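PDB 4IX8: tyrosine aminotransferase from Leishmania infantum, which probably transfers the amino group of L-tyrosine to 2-oxoglutarate, using pyridoxal 5'-phosphate as cofactor. Local coordinates for residues 364-369 / 375-380; 256-261 / 346-351; 358-363 / 434-439; 201-206 / 236-241. All blocks are in the same frame, centred on the assembly; numbering follows the deposited sequence.

Contact 1 (364-369 / 375-380); sequences ISMEAP and VMLKLN
Residues 364-369 and 375-380 run antiparallel as the two arms of a beta hairpin, with one hydrogen-bonded pair, Ser365 with Lys378. Ser365 N reaches Lys378 O at 3.1 Å, and Lys378 N returns to Ser365 O at 2.8 Å. Ile364 and Leu379 form the neighbouring non-hydrogen-bonded pair, where Ile364 CA also makes a CA-H...O contact with Lys378 O. Past Ser365 the arms no longer bond directly. One water bridges Glu367 N and Met376 O, and a second bridges Glu367 O and Met376 N.

Strand 364-365 is an edge strand of the small sheet within this chain; strand 374-379 pairs on its far side with strand 416-420. Ile364 CG2 packs on Leu377 CB at 4.1 Å, and its CG1 meets Leu379 CD2. Met366 and Leu377 run alongside each other in the same direction, with Met366 SD 3.5 Å from Leu377 CD2. The methionine chain then bends at chi3 (-85°), which turns its methyl toward Val375. Tyr354 of helix 337-355 packs on both Met366 and Val375. Val375 CG2 touches both Met366 CE, at 3.3 Å, and Pro369 CD, at 3.9 Å.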
loop_
_atom_site.group_PDB
_atom_site.type_symbol
_atom_site.label_atom_id
_atom_site.label_comp_id
_atom_site.label_asym_id
_atom_site.label_seq_id
_atom_site.Cartn_x
_atom_site.Cartn_y
_atom_site.Cartn_z
ATOM N N ILE A 364 31.319 -0.341 23.844
ATOM C CA ILE A 364 29.908 -0.112 23.520
ATOM C C ILE A 364 29.290 0.880 24.499
ATOM O O ILE A 364 29.284 0.655 25.702
ATOM C CB ILE A 364 29.092 -1.422 23.531
ATOM C CG1 ILE A 364 29.496 -2.276 22.342
ATOM C CG2 ILE A 364 27.573 -1.149 23.438
ATOM C CD1 ILE A 364 28.991 -3.667 22.397
ATOM N N SER A 365 28.833 2.005 23.973
ATOM C CA SER A 365 28.096 2.989 24.745
ATOM C C SER A 365 26.645 3.039 24.239
ATOM O O SER A 365 26.369 2.667 23.103
ATOM C CB SER A 365 28.779 4.352 24.600
ATOM O OG SER A 365 28.050 5.350 25.257
ATOM N N MET A 366 25.729 3.574 25.026
ATOM C CA MET A 366 24.371 3.652 24.567
ATOM C C MET A 366 23.508 4.485 25.478
ATOM O O MET A 366 23.610 4.422 26.703
ATOM C CB MET A 366 23.777 2.250 24.435
ATOM C CG MET A 366 23.842 1.495 25.707
ATOM S SD MET A 366 23.129 -0.145 25.596
ATOM C CE MET A 366 21.451 0.294 25.907
ATOM N N GLU A 367 22.604 5.217 24.842
ATOM C CA GLU A 367 21.541 5.901 25.527
ATOM C C GLU A 367 20.396 4.903 25.698
ATOM O O GLU A 367 19.857 4.371 24.723
ATOM C CB GLU A 367 21.114 7.126 24.724
ATOM C CG GLU A 367 22.312 7.976 24.312
ATOM C CD GLU A 367 23.203 8.313 25.524
ATOM O OE1 GLU A 367 22.652 8.837 26.526
ATOM O OE2 GLU A 367 24.430 8.001 25.510
ATOM N N ALA A 368 20.056 4.617 26.943
ATOM C CA ALA A 368 19.021 3.651 27.221
ATOM C C ALA A 368 17.731 4.155 26.538
ATOM O O ALA A 368 17.485 5.356 26.443
ATOM C CB ALA A 368 18.840 3.470 28.724
ATOM N N PRO A 369 16.933 3.244 25.992
ATOM C CA PRO A 369 15.715 3.673 25.303
ATOM C C PRO A 369 14.648 4.220 26.257
ATOM O O PRO A 369 14.398 3.624 27.295
ATOM C CB PRO A 369 15.248 2.382 24.599
ATOM C CG PRO A 369 15.861 1.285 25.346
ATOM C CD PRO A 369 17.161 1.799 25.872
ATOM N N VAL A 375 17.272 -0.042 20.358
ATOM C CA VAL A 375 18.362 0.643 20.987
ATOM C C VAL A 375 19.467 0.825 19.957
ATOM O O VAL A 375 19.575 0.040 19.012
ATOM C CB VAL A 375 18.835 -0.140 22.237
ATOM C CG1 VAL A 375 19.576 -1.416 21.859
ATOM C CG2 VAL A 375 19.668 0.739 23.108
ATOM N N MET A 376 20.220 1.915 20.086
ATOM C CA MET A 376 21.370 2.163 19.236
ATOM C C MET A 376 22.655 2.039 20.054
ATOM O O MET A 376 22.889 2.799 20.999
ATOM C CB MET A 376 21.277 3.540 18.598
ATOM C CG MET A 376 20.347 3.613 17.408
ATOM S SD MET A 376 20.953 2.727 15.954
ATOM C CE MET A 376 21.811 4.049 15.099
ATOM N N LEU A 377 23.504 1.111 19.634
ATOM C CA LEU A 377 24.755 0.803 20.312
ATOM C C LEU A 377 25.840 1.566 19.610
ATOM O O LEU A 377 26.002 1.408 18.406
ATOM C CB LEU A 377 25.050 -0.680 20.259
ATOM C CG LEU A 377 23.873 -1.517 20.741
ATOM C CD1 LEU A 377 24.228 -2.977 20.554
ATOM C CD2 LEU A 377 23.536 -1.202 22.243
ATOM N N LYS A 378 26.570 2.394 20.345
ATOM C CA LYS A 378 27.628 3.171 19.730
ATOM C C LYS A 378 28.951 2.449 19.856
ATOM O O LYS A 378 29.306 1.997 20.946
ATOM C CB LYS A 378 27.722 4.540 20.356
ATOM C CG LYS A 378 28.767 5.388 19.711
ATOM C CD LYS A 378 28.698 6.798 20.292
ATOM C CE LYS A 378 30.002 7.582 20.074
ATOM N NZ LYS A 378 30.455 7.476 18.651
ATOM N N LEU A 379 29.679 2.335 18.747
ATOM C CA LEU A 379 30.942 1.602 18.741
ATOM C C LEU A 379 32.160 2.473 18.921
ATOM O O LEU A 379 32.365 3.396 18.141
ATOM C CB LEU A 379 31.094 0.833 17.437
ATOM C CG LEU A 379 29.963 -0.154 17.141
ATOM C CD1 LEU A 379 30.224 -0.775 15.788
ATOM C CD2 LEU A 379 29.910 -1.205 18.261
ATOM N N ASN A 380 32.977 2.193 19.941
ATOM C CA ASN A 380 34.305 2.806 20.002
ATOM C C ASN A 380 35.271 1.961 19.179
ATOM O O ASN A 380 35.803 0.959 19.655
ATOM C CB ASN A 380 34.815 2.945 21.440
ATOM C CG ASN A 380 35.981 3.946 21.559
ATOM O OD1 ASN A 380 36.711 4.190 20.588
ATOM N ND2 ASN A 380 36.131 4.547 22.739
HETATM O O HOH W 1 22.396 5.321 22.049
HETATM O O HOH W 2 19.616 3.959 21.849
#

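Contact 2 (256-261 / 346-351); sequences VLNNGI and QLEAGA
Leu347 is the first residue of helical segment 346-351 to touch loop 256-261. Its CB lies 4.0 Å from Leu257 CD2, and its CD1 meets the same methyl. The two leucine side chains are roughly perpendicular. Of the Leu257 methyls, it is CD2 that meets Leu347.

Glu348 follows and makes the polar contact. Its chain is extended beyond CG and carries the carboxylate to the loop backbone. Asn258 N donates to Glu348 OE2 at 2.8 Å, with an N-H...O angle of 166°. The donor comes on the anti side of OE2 and lies 22° out of the carboxylate plane. The aliphatic part of Glu348 is used as well, since its CG packs on Leu257 CB at 4.0 Å. The Asn258 and Glu348 side chains pass each other head to tail, their amide and carboxylate planes 13° apart. Asn258 ND2 bonds to Gln370 OE1, which helps to fix the rotation of the amide.

Ala351, one turn on, packs on Pro369 of the hairpin in contact 1.

On the loop side, Gly260 N bonds to Leu257 O at 2.9 Å and closes the turn. Asn258 and Asn259 occupy its two central positions with positive phi. The turn is of type I', and Glu348 accepts the amide of its first central residue, which ties this type I' beta turn to the long helix 337-355.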
loop_
_atom_site.group_PDB
_atom_site.type_symbol
_atom_site.label_atom_id
_atom_site.label_comp_id
_atom_site.label_asym_id
_atom_site.label_seq_id
_atom_site.Cartn_x
_atom_site.Cartn_y
_atom_site.Cartn_z
ATOM N N VAL A 256 5.909 4.785 25.163
ATOM C CA VAL A 256 6.889 5.424 26.029
ATOM C C VAL A 256 7.095 4.588 27.278
ATOM O O VAL A 256 6.120 4.101 27.862
ATOM C CB VAL A 256 6.442 6.826 26.436
ATOM C CG1 VAL A 256 7.518 7.510 27.328
ATOM C CG2 VAL A 256 6.157 7.655 25.205
ATOM N N LEU A 257 8.344 4.498 27.732
ATOM C CA LEU A 257 8.734 3.692 28.910
ATOM C C LEU A 257 8.916 4.530 30.182
ATOM O O LEU A 257 8.925 5.752 30.141
ATOM C CB LEU A 257 10.048 2.962 28.642
ATOM C CG LEU A 257 10.235 2.322 27.267
ATOM C CD1 LEU A 257 11.536 1.547 27.222
ATOM C CD2 LEU A 257 9.068 1.418 26.962
ATOM N N ASN A 258 9.049 3.859 31.313
ATOM C CA ASN A 258 9.478 4.517 32.544
ATOM C C ASN A 258 8.597 5.711 32.957
ATOM O O ASN A 258 9.109 6.679 33.498
ATOM C CB ASN A 258 10.945 4.983 32.380
ATOM C CG ASN A 258 11.890 3.843 31.974
ATOM O OD1 ASN A 258 11.717 2.705 32.417
ATOM N ND2 ASN A 258 12.869 4.141 31.093
ATOM N N ASN A 259 7.275 5.610 32.771
ATOM C CA ASN A 259 6.345 6.682 33.174
ATOM C C ASN A 259 6.646 8.015 32.456
ATOM O O ASN A 259 6.306 9.098 32.943
ATOM C CB ASN A 259 6.377 6.882 34.689
ATOM N N GLY A 260 7.316 7.921 31.312
ATOM C CA GLY A 260 7.651 9.085 30.497
ATOM C C GLY A 260 6.424 9.796 29.946
ATOM O O GLY A 260 5.334 9.234 29.918
ATOM N N ILE A 261 6.600 11.052 29.557
ATOM C CA ILE A 261 5.541 11.844 28.941
ATOM C C ILE A 261 5.763 11.969 27.456
ATOM O O ILE A 261 6.810 12.406 27.015
ATOM C CB ILE A 261 5.468 13.256 29.530
ATOM C CG1 ILE A 261 5.173 13.189 31.027
ATOM C CG2 ILE A 261 4.390 14.107 28.810
ATOM C CD1 ILE A 261 5.618 14.462 31.739
ATOM N N GLN A 346 7.533 -5.411 29.051
ATOM C CA GLN A 346 8.396 -6.312 28.293
ATOM C C GLN A 346 9.584 -5.587 27.693
ATOM O O GLN A 346 10.714 -6.101 27.711
ATOM C CB GLN A 346 7.611 -6.950 27.158
ATOM C CG GLN A 346 6.500 -7.815 27.587
ATOM C CD GLN A 346 7.010 -9.173 27.858
ATOM O OE1 GLN A 346 7.419 -9.902 26.937
ATOM N NE2 GLN A 346 7.040 -9.526 29.130
ATOM N N LEU A 347 9.325 -4.365 27.222
ATOM C CA LEU A 347 10.367 -3.544 26.604
ATOM C C LEU A 347 11.349 -3.016 27.656
ATOM O O LEU A 347 12.551 -2.946 27.391
ATOM C CB LEU A 347 9.753 -2.368 25.854
ATOM C CG LEU A 347 8.822 -2.728 24.677
ATOM C CD1 LEU A 347 8.078 -1.484 24.199
ATOM C CD2 LEU A 347 9.555 -3.385 23.511
ATOM N N GLU A 348 10.860 -2.636 28.839
ATOM C CA GLU A 348 11.757 -2.167 29.893
ATOM C C GLU A 348 12.725 -3.305 30.278
ATOM O O GLU A 348 13.908 -3.098 30.429
ATOM C CB GLU A 348 10.936 -1.705 31.100
ATOM C CG GLU A 348 10.272 -0.359 30.883
ATOM C CD GLU A 348 9.173 -0.018 31.888
ATOM O OE1 GLU A 348 8.839 -0.847 32.759
ATOM O OE2 GLU A 348 8.618 1.097 31.795
ATOM N N ALA A 349 12.225 -4.533 30.318
ATOM C CA ALA A 349 13.069 -5.675 30.686
ATOM C C ALA A 349 14.096 -5.896 29.598
ATOM O O ALA A 349 15.227 -6.235 29.889
ATOM C CB ALA A 349 12.251 -6.954 30.937
ATOM N N GLY A 350 13.703 -5.747 28.336
ATOM C CA GLY A 350 14.680 -5.929 27.277
ATOM C C GLY A 350 15.761 -4.871 27.357
ATOM O O GLY A 350 16.928 -5.128 27.086
ATOM N N ALA A 351 15.379 -3.683 27.786
ATOM C CA ALA A 351 16.335 -2.603 27.871
ATOM C C ALA A 351 17.351 -2.891 28.956
ATOM O O ALA A 351 18.532 -2.665 28.755
ATOM C CB ALA A 351 15.629 -1.302 28.130
#

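Contact 3 (358-363 / 434-439); sequences LEHDIG and RIIEFC
A methyl group sits almost exactly over the centre of the His360 ring. Ile436 CG2 lies 4.0 Å from the ring centroid and only 6° off the ring normal, a CH-pi contact made over the face. The two side chains cross at about a right angle. The other branch of Ile436 also takes part: its CD1 reaches His360 CE1 at 3.6 Å, and ND1 at the same distance. The isoleucine thus covers the ring centre with one methyl and the ND1-CE1 side with the other. With chi1 at -69°, the two branches of Ile436 spread over the same side of the ring.

Farther along the loop, Ile362 packs against the same helical face. Its CB meets Cys439 CB at 3.5 Å, and CG2 touches that same carbon. Its CD1 leans back to Ile436 CG1 at 4.2 Å. This follows from a chi1 of 44°, which places CG1 between the backbone N and the carbonyl carbon.

The contact joins the loop between helix 337-355 and strand 364-365 to the C-terminal helix 425-442. Ile364 of that strand extends the apolar layer onto Ile435 and Cys439. Phe393 of helix 390-401 also packs on Cys439.

No hydrogen bond links the two segments, so they are held by apolar packing. His360 ND1 is buried by the contact and has no partner in the model. A buried ND1 without a partner, under apolar cover, would probably favour the neutral imidazole over the charged one.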
loop_
_atom_site.group_PDB
_atom_site.type_symbol
_atom_site.label_atom_id
_atom_site.label_comp_id
_atom_site.label_asym_id
_atom_site.label_seq_id
_atom_site.Cartn_x
_atom_site.Cartn_y
_atom_site.Cartn_z
ATOM N N LEU A 358 27.167 -2.277 29.223
ATOM C CA LEU A 358 27.913 -1.142 29.764
ATOM C C LEU A 358 28.775 -1.525 30.978
ATOM O O LEU A 358 29.677 -0.774 31.363
ATOM C CB LEU A 358 26.938 -0.043 30.166
ATOM C CG LEU A 358 26.049 0.479 29.039
ATOM C CD1 LEU A 358 25.014 1.463 29.561
ATOM C CD2 LEU A 358 26.883 1.139 27.955
ATOM N N GLU A 359 28.521 -2.694 31.571
ATOM C CA GLU A 359 29.267 -3.102 32.749
ATOM C C GLU A 359 30.661 -3.633 32.392
ATOM O O GLU A 359 31.501 -3.747 33.259
ATOM C CB GLU A 359 28.486 -4.155 33.545
ATOM C CG GLU A 359 27.152 -3.651 34.070
ATOM C CD GLU A 359 26.259 -4.758 34.642
ATOM O OE1 GLU A 359 26.705 -5.909 34.817
ATOM O OE2 GLU A 359 25.078 -4.470 34.909
ATOM N N HIS A 360 30.894 -3.948 31.121
ATOM C CA HIS A 360 32.196 -4.441 30.652
ATOM C C HIS A 360 32.877 -3.370 29.811
ATOM O O HIS A 360 32.206 -2.587 29.126
ATOM C CB HIS A 360 32.041 -5.696 29.794
ATOM C CG HIS A 360 31.456 -6.868 30.514
ATOM N ND1 HIS A 360 30.092 -7.066 30.647
ATOM C CD2 HIS A 360 32.047 -7.929 31.110
ATOM C CE1 HIS A 360 29.877 -8.180 31.321
ATOM N NE2 HIS A 360 31.046 -8.724 31.609
ATOM N N ASP A 361 34.200 -3.371 29.807
ATOM C CA ASP A 361 34.933 -2.369 29.053
ATOM C C ASP A 361 35.179 -2.840 27.617
ATOM O O ASP A 361 36.302 -3.179 27.252
ATOM C CB ASP A 361 36.242 -2.062 29.782
ATOM C CG ASP A 361 37.002 -0.929 29.160
ATOM O OD1 ASP A 361 36.392 0.094 28.821
ATOM O OD2 ASP A 361 38.228 -1.057 29.015
ATOM N N ILE A 362 34.125 -2.857 26.808
ATOM C CA ILE A 362 34.172 -3.518 25.498
ATOM C C ILE A 362 33.880 -2.581 24.340
ATOM O O ILE A 362 33.738 -3.029 23.198
ATOM C CB ILE A 362 33.171 -4.700 25.429
ATOM C CG1 ILE A 362 31.842 -4.287 26.032
ATOM C CG2 ILE A 362 33.713 -5.906 26.199
ATOM C CD1 ILE A 362 30.679 -5.150 25.647
ATOM N N GLY A 363 33.765 -1.284 24.624
ATOM C CA GLY A 363 33.718 -0.280 23.574
ATOM C C GLY A 363 32.330 0.005 23.044
ATOM O O GLY A 363 32.183 0.540 21.936
ATOM N N ARG A 434 27.082 -13.366 23.975
ATOM C CA ARG A 434 27.924 -13.640 22.810
ATOM C C ARG A 434 28.598 -12.386 22.277
ATOM O O ARG A 434 29.721 -12.433 21.760
ATOM C CB ARG A 434 27.101 -14.283 21.708
ATOM C CG ARG A 434 26.569 -15.670 22.072
ATOM C CD ARG A 434 25.983 -16.304 20.816
ATOM N NE ARG A 434 24.985 -17.330 21.087
ATOM C CZ ARG A 434 24.219 -17.891 20.154
ATOM N NH1 ARG A 434 24.333 -17.520 18.884
ATOM N NH2 ARG A 434 23.339 -18.829 20.499
ATOM N N ILE A 435 27.928 -11.259 22.481
ATOM C CA ILE A 435 28.436 -9.982 22.061
ATOM C C ILE A 435 29.599 -9.582 22.964
ATOM O O ILE A 435 30.630 -9.098 22.491
ATOM C CB ILE A 435 27.344 -8.949 22.118
ATOM C CG1 ILE A 435 26.336 -9.246 21.010
ATOM C CG2 ILE A 435 27.911 -7.545 21.888
ATOM C CD1 ILE A 435 25.037 -8.579 21.168
ATOM N N ILE A 436 29.444 -9.810 24.261
ATOM C CA ILE A 436 30.510 -9.551 25.203
ATOM C C ILE A 436 31.727 -10.387 24.886
ATOM O O ILE A 436 32.833 -9.890 24.766
ATOM C CB ILE A 436 30.040 -9.845 26.610
ATOM C CG1 ILE A 436 28.999 -8.795 27.002
ATOM C CG2 ILE A 436 31.210 -9.877 27.600
ATOM C CD1 ILE A 436 28.282 -9.130 28.279
ATOM N N GLU A 437 31.513 -11.680 24.772
ATOM C CA GLU A 437 32.580 -12.584 24.412
ATOM C C GLU A 437 33.199 -12.145 23.092
ATOM O O GLU A 437 34.406 -12.170 22.921
ATOM C CB GLU A 437 32.024 -13.993 24.336
ATOM C CG GLU A 437 32.932 -15.025 23.760
ATOM C CD GLU A 437 32.127 -16.231 23.370
ATOM O OE1 GLU A 437 31.394 -16.729 24.254
ATOM O OE2 GLU A 437 32.176 -16.634 22.181
ATOM N N PHE A 438 32.363 -11.714 22.164
ATOM C CA PHE A 438 32.841 -11.346 20.843
ATOM C C PHE A 438 33.759 -10.121 20.895
ATOM O O PHE A 438 34.806 -10.070 20.241
ATOM C CB PHE A 438 31.654 -11.069 19.942
ATOM C CG PHE A 438 32.017 -10.444 18.639
ATOM C CD1 PHE A 438 32.479 -11.212 17.600
ATOM C CD2 PHE A 438 31.878 -9.107 18.451
ATOM C CE1 PHE A 438 32.799 -10.655 16.403
ATOM C CE2 PHE A 438 32.196 -8.544 17.242
ATOM C CZ PHE A 438 32.665 -9.324 16.225
ATOM N N CYS A 439 33.371 -9.142 21.698
ATOM C CA CYS A 439 34.157 -7.928 21.826
ATOM C C CYS A 439 35.539 -8.200 22.452
ATOM O O CYS A 439 36.559 -7.726 21.939
ATOM C CB CYS A 439 33.391 -6.904 22.657
ATOM S SG CYS A 439 32.087 -6.126 21.768
#

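Contact 4 (201-206 / 236-241); sequences RAAAGM and IDFCQQ
Phe238 points its ring from helix 229-242 at two consecutive alanines, Ala203 and Ala204. CG is anti to the backbone N (chi1 178°), which extends the ring across the space between the helices. The outer end of the ring does the touching. Phe238 CZ lies 3.8 Å from Ala203 CB, and that methyl approaches the ring obliquely. Phe238 CE2 lies 4.0 Å from Ala204 CB.

The backbone takes part too. Ala204 N is met by the ring edge, close to the ring plane, at 3.7 Å from Phe238 CE2, and Ala204 CA is almost as near. The ring therefore fits against the short alanine side chains and the peptide between them. These small residues let the phenyl come close to the main chain of helix 200-204.

The nearest CA atoms, those of Ala204 and Phe238, are still 8.1 Å apart. The gap between the two segments is spanned by one aromatic side chain. Phe214 of strand 211-217 and His242 of helix 229-242 meet the Phe238 ring as well, each inclined to it. Strand 211-217, helix 229-242 and strand 246-249 form a beta-alpha-beta unit of the large mixed sheet. On another side of this helix, Gln240 packs on Phe37 of the second subunit.

No hydrogen bond or charge pair crosses between the segments. Ala204 N lies at the phenyl edge, and its bond to Arg201 O is weak. The attraction here is thus mainly dispersion and burial of apolar surface between a ring, two methyls and a stretch of backbone.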
loop_
_atom_site.group_PDB
_atom_site.type_symbol
_atom_site.label_atom_id
_atom_site.label_comp_id
_atom_site.label_asym_id
_atom_site.label_seq_id
_atom_site.Cartn_x
_atom_site.Cartn_y
_atom_site.Cartn_z
ATOM N N ARG A 201 20.788 23.840 15.014
ATOM C CA ARG A 201 21.689 24.899 14.608
ATOM C C ARG A 201 22.289 24.511 13.266
ATOM O O ARG A 201 22.353 25.304 12.340
ATOM C CB ARG A 201 22.764 25.148 15.665
ATOM N N ALA A 202 22.705 23.273 13.152
ATOM C CA ALA A 202 23.246 22.807 11.889
ATOM C C ALA A 202 22.149 22.769 10.833
ATOM O O ALA A 202 22.394 23.087 9.696
ATOM C CB ALA A 202 23.879 21.438 12.053
ATOM N N ALA A 203 20.945 22.369 11.224
ATOM C CA ALA A 203 19.841 22.225 10.290
ATOM C C ALA A 203 19.507 23.536 9.596
ATOM O O ALA A 203 19.101 23.538 8.436
ATOM C CB ALA A 203 18.628 21.720 11.005
ATOM N N ALA A 204 19.671 24.647 10.302
ATOM C CA ALA A 204 19.356 25.952 9.746
ATOM C C ALA A 204 20.131 26.244 8.458
ATOM O O ALA A 204 19.581 26.818 7.532
ATOM C CB ALA A 204 19.635 27.029 10.771
ATOM N N GLY A 205 21.375 25.780 8.370
ATOM C CA GLY A 205 22.234 26.056 7.225
ATOM C C GLY A 205 21.880 25.188 6.029
ATOM O O GLY A 205 22.432 25.345 4.942
ATOM N N MET A 206 20.989 24.236 6.232
ATOM C CA MET A 206 20.624 23.323 5.159
ATOM C C MET A 206 19.356 23.738 4.412
ATOM O O MET A 206 18.960 23.073 3.444
ATOM C CB MET A 206 20.411 21.934 5.712
ATOM C CG MET A 206 21.667 21.327 6.250
ATOM S SD MET A 206 21.169 19.750 6.956
ATOM C CE MET A 206 22.735 19.316 7.771
ATOM N N ILE A 236 9.280 23.146 16.522
ATOM C CA ILE A 236 8.193 23.927 15.973
ATOM C C ILE A 236 8.656 25.349 15.716
ATOM O O ILE A 236 8.428 25.859 14.632
ATOM C CB ILE A 236 6.993 23.903 16.918
ATOM C CG1 ILE A 236 6.402 22.504 16.873
ATOM C CG2 ILE A 236 5.910 24.920 16.516
ATOM C CD1 ILE A 236 5.289 22.264 17.882
ATOM N N ASP A 237 9.394 25.952 16.642
ATOM C CA ASP A 237 9.878 27.309 16.411
ATOM C C ASP A 237 10.769 27.344 15.186
ATOM O O ASP A 237 10.703 28.272 14.394
ATOM C CB ASP A 237 10.661 27.863 17.607
ATOM C CG ASP A 237 9.776 28.153 18.782
ATOM O OD1 ASP A 237 8.550 28.243 18.564
ATOM O OD2 ASP A 237 10.289 28.344 19.906
ATOM N N PHE A 238 11.588 26.319 15.023
ATOM C CA PHE A 238 12.436 26.224 13.850
ATOM C C PHE A 238 11.635 26.245 12.543
ATOM O O PHE A 238 12.000 26.906 11.585
ATOM C CB PHE A 238 13.272 24.962 13.945
ATOM C CG PHE A 238 14.159 24.739 12.775
ATOM C CD1 PHE A 238 13.694 24.074 11.664
ATOM C CD2 PHE A 238 15.469 25.185 12.791
ATOM C CE1 PHE A 238 14.518 23.845 10.589
ATOM C CE2 PHE A 238 16.299 24.961 11.718
ATOM C CZ PHE A 238 15.816 24.291 10.612
ATOM N N CYS A 239 10.541 25.502 12.525
ATOM C CA CYS A 239 9.681 25.394 11.346
ATOM C C CYS A 239 8.964 26.711 11.088
ATOM O O CYS A 239 8.701 27.082 9.951
ATOM C CB CYS A 239 8.689 24.236 11.535
ATOM S SG CYS A 239 9.520 22.626 11.368
ATOM N N GLN A 240 8.684 27.450 12.151
ATOM C CA GLN A 240 8.084 28.758 12.005
ATOM C C GLN A 240 9.057 29.777 11.376
ATOM O O GLN A 240 8.709 30.486 10.449
ATOM C CB GLN A 240 7.613 29.239 13.360
ATOM C CG GLN A 240 6.997 30.641 13.372
ATOM C CD GLN A 240 5.760 30.770 12.489
ATOM O OE1 GLN A 240 4.843 29.961 12.557
ATOM N NE2 GLN A 240 5.733 31.796 11.655
ATOM N N GLN A 241 10.266 29.836 11.893
ATOM C CA GLN A 241 11.291 30.727 11.410
ATOM C C GLN A 241 11.553 30.453 9.937
ATOM O O GLN A 241 11.688 31.375 9.142
ATOM C CB GLN A 241 12.577 30.560 12.243
#

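Contacts 1, 2 and 3 form a connected group, while contact 4 lies apart. Contact 1 is nested inside the chain loop closed by contact 3; their centres are 12 Å apart. They are joined by a probable hydrogen bond from Asn380 N to Gly363 O, 2.7 Å, and by Leu358 packing on Met366. Contact 2 lies 16 Å from contact 1, centre to centre, and touches it where Pro369 O meets Leu257 CD1. Contact 4 belongs to the layer around the large mixed sheet, with its centre 27 Å from that of contact 1 and 39 Å from that of contact 3. Lys282, the predicted pyridoxal phosphate lysine, lies in none of the segments and is not modelled, so no distance to it can be given.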